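PDB 3W0K: bifunctional endomannanase/endoglucanase from Caldanaerobius polysaccharolyticus, which probably hydrolyses internal beta-1,4 links in mannan and cellulose chains. Local coordinates for residues Y64-L69 against K120-V125; A74-M79 against S127-F132. All coordinates share one frame; numbering follows the deposited sequence.

Both contacts belong to the same sector of a closed eight-stranded beta/alpha barrel, with their centres about 10 Å apart. Along the chain the segments alternate. Residues 64-69 lie on helix 62-74; residues 74-79 lead into strand 78-83; residues 120-125 contain the end of helix 105-121 and the turn after it; residues 127-132 lead into strand 130-133. Interaction 1 therefore joins an outer helix to the end of the next one and its following turn, and interaction 2 the two parallel strands that come after them. The layers meet directly: Met79 SD lies 3.6 Å from Tyr68 CB, and Tyr122 CB 3.5 Å from Leu130 CD2. Two successive alpha-to-beta connections are thus fastened to each other twice.

Interaction 1 (Y64-L69 against K120-V125); sequences YIDLYL and KRYKGV
Asp66 and Tyr122 mark the closest backbone approach, CA to CA 8.7 Å, so side chains bridge the two segments. Residues 64-69 are helical throughout, whereas 120-125 leaves its helix at Tyr122 and makes a type II beta turn to Val125.

The polar half centres on the Asp66 carboxylate. The extended Arg121 chain carries NE out to it, and Arg121 grips it side-on in a salt bridge: NE gives an almost straight bond (177°) to the syn lone pair of Asp66 OD1 at 2.9 Å, and NH2 reaches Asp66 OD2 at 2.8 Å from the syn side, 28° out of the carboxylate plane. The two flat groups are nearly coplanar, 22° apart. Tyr122 OH donates a second bond to Asp66 OD1, 2.7 Å long and met nearly along the C-O axis, with the phenol ring close to perpendicular to the carboxylate. Two donors on one oxygen probably favour the charged form of Asp66.

Beneath lies the apolar half. Ile65 CG2 lies against the hydroxyl end of the Tyr122 ring, 3.1 Å from Tyr122 OH, and Leu69 CD2 sits 3.9 Å from Tyr122 CD1 and also touches Val125 CG2 at 4.3 Å. Helix 62-74 thus packs against the end of helix 105-121 and the turn that follows it, a charged clasp over an apolar layer, in the helical shell of a TIM barrel.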
loop_
_atom_site.group_PDB
_atom_site.type_symbol
_atom_site.label_atom_id
_atom_site.label_comp_id
_atom_site.label_asym_id
_atom_site.label_seq_id
_atom_site.Cartn_x
_atom_site.Cartn_y
_atom_site.Cartn_z
ATOM N N TYR A 64 -8.739 0.226 18.293
ATOM C CA TYR A 64 -9.062 -0.529 17.086
ATOM C C TYR A 64 -7.769 -1.033 16.465
ATOM O O TYR A 64 -7.697 -2.172 16.011
ATOM C CB TYR A 64 -9.808 0.335 16.074
ATOM C CG TYR A 64 -11.296 0.386 16.303
ATOM C CD1 TYR A 64 -12.129 -0.622 15.807
ATOM C CD2 TYR A 64 -11.877 1.442 16.997
ATOM C CE1 TYR A 64 -13.505 -0.572 15.994
ATOM C CE2 TYR A 64 -13.257 1.501 17.188
ATOM C CZ TYR A 64 -14.060 0.493 16.684
ATOM O OH TYR A 64 -15.423 0.553 16.862
ATOM N N ILE A 65 -6.746 -0.181 16.452
ATOM C CA ILE A 65 -5.452 -0.560 15.898
ATOM C C ILE A 65 -4.844 -1.666 16.762
ATOM O O ILE A 65 -4.271 -2.617 16.235
ATOM C CB ILE A 65 -4.509 0.659 15.769
ATOM C CG1 ILE A 65 -5.155 1.705 14.852
ATOM C CG2 ILE A 65 -3.160 0.229 15.191
ATOM C CD1 ILE A 65 -4.388 3.006 14.737
ATOM N N ASP A 66 -5.035 -1.573 18.081
ATOM C CA ASP A 66 -4.539 -2.600 19.006
ATOM C C ASP A 66 -5.188 -3.936 18.646
ATOM O O ASP A 66 -4.529 -4.977 18.637
ATOM C CB ASP A 66 -4.939 -2.291 20.455
ATOM C CG ASP A 66 -4.265 -1.061 21.021
ATOM O OD1 ASP A 66 -3.363 -0.491 20.378
ATOM O OD2 ASP A 66 -4.645 -0.674 22.144
ATOM N N LEU A 67 -6.490 -3.886 18.369
ATOM C CA LEU A 67 -7.264 -5.073 18.024
ATOM C C LEU A 67 -6.811 -5.686 16.704
ATOM O O LEU A 67 -6.695 -6.908 16.591
ATOM C CB LEU A 67 -8.759 -4.741 17.986
ATOM C CG LEU A 67 -9.724 -5.913 17.789
ATOM C CD1 LEU A 67 -9.460 -7.006 18.816
ATOM C CD2 LEU A 67 -11.155 -5.404 17.895
ATOM N N TYR A 68 -6.552 -4.839 15.709
ATOM C CA TYR A 68 -6.086 -5.330 14.416
ATOM C C TYR A 68 -4.764 -6.069 14.623
ATOM O O TYR A 68 -4.556 -7.159 14.087
ATOM C CB TYR A 68 -5.853 -4.174 13.436
ATOM C CG TYR A 68 -7.058 -3.317 13.096
ATOM C CD1 TYR A 68 -8.363 -3.767 13.312
ATOM C CD2 TYR A 68 -6.882 -2.044 12.559
ATOM C CE1 TYR A 68 -9.467 -2.958 12.999
ATOM C CE2 TYR A 68 -7.968 -1.233 12.244
ATOM C CZ TYR A 68 -9.254 -1.691 12.463
ATOM O OH TYR A 68 -10.316 -0.878 12.142
ATOM N N LEU A 69 -3.871 -5.466 15.408
ATOM C CA LEU A 69 -2.563 -6.053 15.690
ATOM C C LEU A 69 -2.694 -7.395 16.408
ATOM O O LEU A 69 -2.046 -8.375 16.033
ATOM C CB LEU A 69 -1.713 -5.091 16.534
ATOM C CG LEU A 69 -0.351 -5.613 17.006
ATOM C CD1 LEU A 69 0.542 -5.942 15.816
ATOM C CD2 LEU A 69 0.318 -4.587 17.913
ATOM N N LYS A 120 5.546 4.930 20.563
ATOM C CA LYS A 120 5.463 4.757 22.009
ATOM C C LYS A 120 4.449 3.688 22.400
ATOM O O LYS A 120 4.733 2.827 23.235
ATOM C CB LYS A 120 5.087 6.069 22.697
ATOM C CG LYS A 120 6.204 7.090 22.747
ATOM C CD LYS A 120 5.829 8.265 23.640
ATOM C CE LYS A 120 4.768 9.145 23.005
ATOM N NZ LYS A 120 5.316 9.890 21.839
ATOM N N ARG A 121 3.282 3.726 21.767
ATOM C CA ARG A 121 2.219 2.778 22.073
ATOM C C ARG A 121 2.624 1.328 21.836
ATOM O O ARG A 121 2.312 0.449 22.641
ATOM C CB ARG A 121 0.965 3.098 21.255
ATOM C CG ARG A 121 -0.280 2.375 21.743
ATOM C CD ARG A 121 -1.495 2.757 20.924
ATOM N NE ARG A 121 -2.709 2.134 21.445
ATOM C CZ ARG A 121 -3.512 2.695 22.344
ATOM N NH1 ARG A 121 -3.233 3.899 22.831
ATOM N NH2 ARG A 121 -4.606 2.062 22.744
ATOM N N TYR A 122 3.353 1.088 20.752
ATOM C CA TYR A 122 3.749 -0.268 20.408
ATOM C C TYR A 122 5.205 -0.629 20.672
ATOM O O TYR A 122 5.686 -1.656 20.191
ATOM C CB TYR A 122 3.360 -0.561 18.956
ATOM C CG TYR A 122 1.885 -0.342 18.698
ATOM C CD1 TYR A 122 0.923 -1.077 19.396
ATOM C CD2 TYR A 122 1.447 0.637 17.802
ATOM C CE1 TYR A 122 -0.433 -0.840 19.212
ATOM C CE2 TYR A 122 0.092 0.881 17.613
ATOM C CZ TYR A 122 -0.843 0.141 18.323
ATOM O OH TYR A 122 -2.185 0.391 18.160
ATOM N N LYS A 123 5.900 0.183 21.466
ATOM C CA LYS A 123 7.296 -0.114 21.781
ATOM C C LYS A 123 7.362 -1.483 22.450
ATOM O O LYS A 123 6.628 -1.749 23.401
ATOM C CB LYS A 123 7.896 0.940 22.713
ATOM C CG LYS A 123 9.370 0.686 23.009
ATOM C CD LYS A 123 9.954 1.730 23.926
ATOM C CE LYS A 123 11.406 1.405 24.236
ATOM N NZ LYS A 123 12.013 2.416 25.142
ATOM N N GLY A 124 8.221 -2.351 21.932
ATOM C CA GLY A 124 8.338 -3.686 22.497
ATOM C C GLY A 124 7.777 -4.740 21.564
ATOM O O GLY A 124 8.176 -5.902 21.635
ATOM N N VAL A 125 6.829 -4.348 20.714
ATOM C CA VAL A 125 6.255 -5.288 19.756
ATOM C C VAL A 125 7.289 -5.516 18.657
ATOM O O VAL A 125 7.774 -4.567 18.032
ATOM C CB VAL A 125 4.933 -4.769 19.147
ATOM C CG1 VAL A 125 4.420 -5.744 18.092
ATOM C CG2 VAL A 125 3.885 -4.598 20.242
#

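Interaction 2 (A74-M79 against S127-F132); sequences ARNIHM and SKFLSF
His78 packs tightly against residues 127-131, its imidazole bonded at both nitrogens. Its CG, anti to the backbone N (chi1 171°), is sent toward that segment. His78 ND1 donates to Lys128 O at 2.9 Å, in the ring plane but from above the carbonyl plane, and His78 NE2 shares a nearly straight hydrogen bond with Ser131 OG at 2.7 Å. Ser127 O meets the ring edge at CE1, and Phe129 O stands over one face. An alanine in place of His78 would probably leave Ser131 OG and Lys128 O without these partners and open a gap between strand 78-83 and residues 127-131.

Beside it the backbones pair, Met79 N to Phe129 O at 2.9 Å and Ser131 N to Met79 O at 3.0 Å, while the Met79 and Leu130 side chains lie side by side, pointing the same way, CE to CD1 4.1 Å. A water donates to both Ile77 O and Phe129 O, just ahead of the strands.

The outer end is looser: exposed Asn76, which ends helix 62-74 in a Schellman motif, brings OD1 only to 4.2 Å from Phe129 CE1, at the ring edge. Parallel pairing of consecutive strands, each entered from an outer helix, is the repeating pattern of the TIM barrel.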
loop_
_atom_site.group_PDB
_atom_site.type_symbol
_atom_site.label_atom_id
_atom_site.label_comp_id
_atom_site.label_asym_id
_atom_site.label_seq_id
_atom_site.Cartn_x
_atom_site.Cartn_y
_atom_site.Cartn_z
ATOM N N ALA A 74 -2.012 -13.106 16.316
ATOM C CA ALA A 74 -2.523 -14.406 16.745
ATOM C C ALA A 74 -2.494 -15.434 15.616
ATOM O O ALA A 74 -2.365 -16.635 15.862
ATOM C CB ALA A 74 -3.938 -14.262 17.283
ATOM N N ARG A 75 -2.581 -14.947 14.381
ATOM C CA ARG A 75 -2.587 -15.802 13.194
ATOM C C ARG A 75 -1.269 -15.777 12.417
ATOM O O ARG A 75 -1.227 -16.138 11.235
ATOM C CB ARG A 75 -3.742 -15.391 12.281
ATOM C CG ARG A 75 -5.106 -15.559 12.913
ATOM C CD ARG A 75 -6.175 -14.814 12.138
ATOM N NE ARG A 75 -7.502 -15.055 12.697
ATOM C CZ ARG A 75 -7.968 -14.502 13.809
ATOM N NH1 ARG A 75 -7.219 -13.652 14.500
ATOM N NH2 ARG A 75 -9.172 -14.831 14.257
ATOM N N ASN A 76 -0.196 -15.348 13.081
ATOM C CA ASN A 76 1.131 -15.270 12.470
ATOM C C ASN A 76 1.149 -14.408 11.209
ATOM O O ASN A 76 1.776 -14.752 10.207
ATOM C CB ASN A 76 1.679 -16.671 12.172
ATOM C CG ASN A 76 2.114 -17.408 13.427
ATOM O OD1 ASN A 76 2.384 -16.796 14.458
ATOM N ND2 ASN A 76 2.207 -18.731 13.335
ATOM N N ILE A 77 0.432 -13.293 11.274
ATOM C CA ILE A 77 0.357 -12.351 10.167
ATOM C C ILE A 77 0.999 -11.046 10.612
ATOM O O ILE A 77 0.686 -10.535 11.686
ATOM C CB ILE A 77 -1.115 -12.083 9.767
ATOM C CG1 ILE A 77 -1.730 -13.344 9.154
ATOM C CG2 ILE A 77 -1.203 -10.916 8.790
ATOM C CD1 ILE A 77 -3.218 -13.243 8.899
ATOM N N HIS A 78 1.944 -10.554 9.816
ATOM C CA HIS A 78 2.624 -9.290 10.090
ATOM C C HIS A 78 1.679 -8.154 9.711
ATOM O O HIS A 78 1.044 -8.198 8.653
ATOM C CB HIS A 78 3.897 -9.182 9.241
ATOM C CG HIS A 78 4.553 -7.835 9.302
ATOM N ND1 HIS A 78 5.599 -7.555 10.155
ATOM C CD2 HIS A 78 4.300 -6.686 8.628
ATOM C CE1 HIS A 78 5.958 -6.291 10.007
ATOM N NE2 HIS A 78 5.186 -5.742 9.087
ATOM N N MET A 79 1.587 -7.143 10.572
ATOM C CA MET A 79 0.727 -5.999 10.296
ATOM C C MET A 79 1.550 -4.760 9.979
ATOM O O MET A 79 2.446 -4.380 10.737
ATOM C CB MET A 79 -0.195 -5.699 11.478
ATOM C CG MET A 79 -1.202 -4.587 11.179
ATOM S SD MET A 79 -2.325 -4.234 12.542
ATOM C CE MET A 79 -1.755 -2.617 13.044
ATOM N N SER A 127 9.295 -6.378 15.261
ATOM C CA SER A 127 9.081 -5.987 13.874
ATOM C C SER A 127 8.643 -7.187 13.045
ATOM O O SER A 127 8.220 -7.043 11.901
ATOM C CB SER A 127 10.334 -5.347 13.288
ATOM O OG SER A 127 10.511 -4.061 13.849
ATOM N N LYS A 128 8.755 -8.376 13.626
ATOM C CA LYS A 128 8.310 -9.586 12.953
ATOM C C LYS A 128 6.793 -9.459 12.784
ATOM O O LYS A 128 6.229 -9.896 11.780
ATOM C CB LYS A 128 8.643 -10.811 13.812
ATOM C CG LYS A 128 8.152 -12.133 13.260
ATOM C CD LYS A 128 8.684 -13.285 14.095
ATOM C CE LYS A 128 8.143 -14.616 13.612
ATOM N NZ LYS A 128 8.789 -15.749 14.334
ATOM N N PHE A 129 6.161 -8.769 13.733
ATOM C CA PHE A 129 4.713 -8.590 13.733
ATOM C C PHE A 129 4.184 -7.196 13.393
ATOM O O PHE A 129 3.004 -7.053 13.073
ATOM C CB PHE A 129 4.148 -9.013 15.093
ATOM C CG PHE A 129 4.270 -10.482 15.366
ATOM C CD1 PHE A 129 3.334 -11.370 14.853
ATOM C CD2 PHE A 129 5.323 -10.981 16.127
ATOM C CE1 PHE A 129 3.441 -12.739 15.090
ATOM C CE2 PHE A 129 5.440 -12.351 16.370
ATOM C CZ PHE A 129 4.496 -13.229 15.850
ATOM N N LEU A 130 5.035 -6.175 13.451
ATOM C CA LEU A 130 4.567 -4.818 13.183
ATOM C C LEU A 130 5.582 -3.889 12.530
ATOM O O LEU A 130 6.729 -3.798 12.968
ATOM C CB LEU A 130 4.073 -4.182 14.493
ATOM C CG LEU A 130 3.616 -2.720 14.487
ATOM C CD1 LEU A 130 2.338 -2.555 13.677
ATOM C CD2 LEU A 130 3.393 -2.273 15.922
ATOM N N SER A 131 5.141 -3.199 11.480
ATOM C CA SER A 131 5.975 -2.223 10.784
ATOM C C SER A 131 5.151 -0.957 10.546
ATOM O O SER A 131 3.917 -1.001 10.561
ATOM C CB SER A 131 6.515 -2.779 9.459
ATOM O OG SER A 131 5.479 -3.116 8.556
ATOM N N PHE A 132 5.842 0.167 10.364
ATOM C CA PHE A 132 5.204 1.463 10.134
ATOM C C PHE A 132 5.500 1.966 8.722
ATOM O O PHE A 132 6.660 2.187 8.380
ATOM C CB PHE A 132 5.750 2.513 11.118
ATOM C CG PHE A 132 5.377 2.286 12.564
ATOM C CD1 PHE A 132 4.412 1.354 12.937
ATOM C CD2 PHE A 132 5.993 3.044 13.559
ATOM C CE1 PHE A 132 4.064 1.182 14.278
ATOM C CE2 PHE A 132 5.652 2.880 14.902
ATOM C CZ PHE A 132 4.685 1.947 15.261
HETATM O O HOH W 1 0.761 -8.712 13.755
#